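Local coordinates for protein putative superoxide reductase (Thermotoga maritima, PDB 2AMU) that probably reduces superoxide to hydrogen peroxide at an iron centre, using electrons delivered by rubredoxin, at residues I68-Q73 / G84-N89. Residues are numbered along the deposited sequence; the frame is centred on the assembly and turned at random.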
loop_
_atom_site.group_PDB
_atom_site.type_symbol
_atom_site.label_atom_id
_atom_site.label_comp_id
_atom_site.label_asym_id
_atom_site.label_seq_id
_atom_site.Cartn_x
_atom_site.Cartn_y
_atom_site.Cartn_z
ATOM N N ILE A 68 -7.300 -0.278 -2.458
ATOM C CA ILE A 68 -6.972 -1.149 -3.574
ATOM C C ILE A 68 -6.413 -2.446 -2.952
ATOM O O ILE A 68 -5.655 -2.370 -2.027
ATOM C CB ILE A 68 -5.869 -0.507 -4.470
ATOM C CG1 ILE A 68 -6.470 0.556 -5.365
ATOM C CG2 ILE A 68 -5.107 -1.584 -5.345
ATOM C CD1 ILE A 68 -5.431 1.382 -6.114
ATOM N N LYS A 69 -6.790 -3.603 -3.485
ATOM C CA LYS A 69 -6.295 -4.899 -3.092
ATOM C C LYS A 69 -5.762 -5.568 -4.359
ATOM O O LYS A 69 -6.304 -5.386 -5.473
ATOM C CB LYS A 69 -7.469 -5.670 -2.460
ATOM C CG LYS A 69 -7.211 -6.914 -1.717
ATOM C CD LYS A 69 -8.518 -7.409 -0.981
ATOM C CE LYS A 69 -8.843 -6.604 0.252
ATOM N NZ LYS A 69 -10.282 -6.547 0.586
ATOM N N VAL A 70 -4.675 -6.323 -4.202
ATOM C CA VAL A 70 -4.096 -7.069 -5.294
ATOM C C VAL A 70 -4.111 -8.548 -4.934
ATOM O O VAL A 70 -3.739 -8.937 -3.826
ATOM C CB VAL A 70 -2.626 -6.613 -5.639
ATOM C CG1 VAL A 70 -1.994 -7.580 -6.750
ATOM C CG2 VAL A 70 -2.624 -5.145 -6.075
ATOM N N PHE A 71 -4.563 -9.347 -5.894
ATOM C CA PHE A 71 -4.528 -10.800 -5.828
ATOM C C PHE A 71 -3.642 -11.367 -6.915
ATOM O O PHE A 71 -3.520 -10.773 -8.007
ATOM C CB PHE A 71 -5.946 -11.367 -6.004
ATOM C CG PHE A 71 -6.873 -11.084 -4.817
ATOM C CD1 PHE A 71 -6.852 -11.889 -3.723
ATOM C CD2 PHE A 71 -7.750 -10.011 -4.834
ATOM C CE1 PHE A 71 -7.669 -11.665 -2.653
ATOM C CE2 PHE A 71 -8.560 -9.791 -3.776
ATOM C CZ PHE A 71 -8.516 -10.626 -2.685
ATOM N N PHE A 72 -3.031 -12.512 -6.619
ATOM C CA PHE A 72 -2.309 -13.294 -7.629
ATOM C C PHE A 72 -2.941 -14.657 -7.744
ATOM O O PHE A 72 -3.198 -15.341 -6.736
ATOM C CB PHE A 72 -0.826 -13.420 -7.296
ATOM C CG PHE A 72 -0.025 -14.074 -8.374
ATOM C CD1 PHE A 72 0.170 -13.445 -9.590
ATOM C CD2 PHE A 72 0.561 -15.312 -8.167
ATOM C CE1 PHE A 72 0.940 -14.057 -10.613
ATOM C CE2 PHE A 72 1.321 -15.918 -9.168
ATOM C CZ PHE A 72 1.500 -15.280 -10.400
ATOM N N GLN A 73 -3.180 -15.043 -8.989
ATOM C CA GLN A 73 -3.726 -16.333 -9.324
ATOM C C GLN A 73 -2.674 -17.100 -10.115
ATOM O O GLN A 73 -2.484 -16.828 -11.302
ATOM C CB GLN A 73 -5.002 -16.164 -10.151
ATOM C CG GLN A 73 -5.976 -17.304 -10.040
ATOM C CD GLN A 73 -5.472 -18.543 -10.687
ATOM O OE1 GLN A 73 -5.178 -18.542 -11.875
ATOM N NE2 GLN A 73 -5.349 -19.619 -9.909
ATOM N N GLY A 84 -1.872 -8.133 -1.304
ATOM C CA GLY A 84 -1.971 -7.149 -0.267
ATOM C C GLY A 84 -3.199 -6.326 -0.363
ATOM O O GLY A 84 -3.926 -6.384 -1.357
ATOM N N ARG A 85 -3.423 -5.558 0.701
ATOM C CA ARG A 85 -4.500 -4.561 0.796
ATOM C C ARG A 85 -3.876 -3.221 1.118
ATOM O O ARG A 85 -3.100 -3.122 2.048
ATOM C CB ARG A 85 -5.473 -4.911 1.887
ATOM C CG ARG A 85 -6.555 -3.894 2.110
ATOM C CD ARG A 85 -7.613 -4.474 2.968
ATOM N NE ARG A 85 -8.480 -3.502 3.669
ATOM C CZ ARG A 85 -9.822 -3.393 3.538
ATOM N NH1 ARG A 85 -10.504 -4.129 2.681
ATOM N NH2 ARG A 85 -10.495 -2.510 4.272
ATOM N N TYR A 86 -4.238 -2.185 0.371
ATOM C CA TYR A 86 -3.522 -0.915 0.466
ATOM C C TYR A 86 -4.583 0.122 0.742
ATOM O O TYR A 86 -5.372 0.412 -0.114
ATOM C CB TYR A 86 -2.749 -0.664 -0.856
ATOM C CG TYR A 86 -1.883 -1.868 -1.230
ATOM C CD1 TYR A 86 -0.662 -2.088 -0.624
ATOM C CD2 TYR A 86 -2.343 -2.836 -2.141
ATOM C CE1 TYR A 86 0.086 -3.235 -0.916
ATOM C CE2 TYR A 86 -1.573 -3.972 -2.463
ATOM C CZ TYR A 86 -0.383 -4.158 -1.837
ATOM O OH TYR A 86 0.338 -5.268 -2.119
ATOM N N GLU A 87 -4.632 0.616 1.976
ATOM C CA GLU A 87 -5.755 1.432 2.425
ATOM C C GLU A 87 -5.363 2.878 2.313
ATOM O O GLU A 87 -4.255 3.224 2.621
ATOM C CB GLU A 87 -6.119 1.081 3.849
ATOM C CG GLU A 87 -6.680 -0.330 4.021
ATOM C CD GLU A 87 -7.103 -0.623 5.445
ATOM O OE1 GLU A 87 -6.962 0.276 6.326
ATOM O OE2 GLU A 87 -7.580 -1.751 5.666
ATOM N N PHE A 88 -6.245 3.700 1.773
ATOM C CA PHE A 88 -6.006 5.127 1.628
ATOM C C PHE A 88 -6.965 5.831 2.604
ATOM O O PHE A 88 -8.166 5.904 2.343
ATOM C CB PHE A 88 -6.282 5.564 0.166
ATOM C CG PHE A 88 -5.686 4.619 -0.878
ATOM C CD1 PHE A 88 -4.312 4.408 -0.951
ATOM C CD2 PHE A 88 -6.512 3.910 -1.747
ATOM C CE1 PHE A 88 -3.770 3.512 -1.869
ATOM C CE2 PHE A 88 -5.969 3.028 -2.658
ATOM C CZ PHE A 88 -4.597 2.838 -2.722
ATOM N N ASN A 89 -6.425 6.363 3.700
ATOM C CA ASN A 89 -7.219 6.620 4.874
ATOM C C ASN A 89 -7.386 8.079 5.296
ATOM O O ASN A 89 -8.073 8.328 6.220
ATOM C CB ASN A 89 -6.698 5.766 6.052
ATOM C CG ASN A 89 -6.949 4.297 5.836
ATOM O OD1 ASN A 89 -7.719 3.922 4.944
ATOM N ND2 ASN A 89 -6.280 3.446 6.617
#
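Ile-68 packs against Phe-88 and pairs with Tyr-86 on the buried side of two antiparallel strands. Ile-68 CG1 lies at the edge of the Phe-88 ring, in its plane, 3.7 Å from Phe-88 CE2. CG1 stands beside the backbone N (chi1 -78°), which turns this branch to the ring. One face of the same ring has Tyr-86 O above it, offset toward the rim. Ile-68 O lies at the edge of the Tyr-86 ring, near its plane, with Tyr-86 CD2 3.3 Å away. Val-70 CG2 approaches Tyr-86 CE2 obliquely at 3.9 Å. The Tyr-86 hydroxyl is hydrogen-bonded to Thr-111. Ile-68 and Val-70 touch Val-49 of strand 44-51, so this side faces the second sheet of the beta sandwich, the immunoglobulin-like fold of superoxide reductases. The two strands form a beta hairpin. Ile-68 and Tyr-86 exchange two backbone hydrogen bonds, Tyr-86 N to Ile-68 O being 2.8 Å. Val-70 and Gly-84 exchange two more. The side chain of Phe-88 is about 12 Å from the bound iron.

The opposite side is looser and partly exposed. Lys-69 and Arg-85 form a non-hydrogen-bonded pair. Lys-69 bends at chi3 (-75°), and its CE comes 3.7 Å from Arg-85 CD. Lys-69 NZ and Arg-85 NH1 are like charges 3.2 Å apart. Both side chains also make cation-pi contacts with Trp-67. Glu-87 OE2 forms a salt bridge with Arg-85 NE, 2.8 Å away in the guanidinium plane, and probably offsets some of this charge.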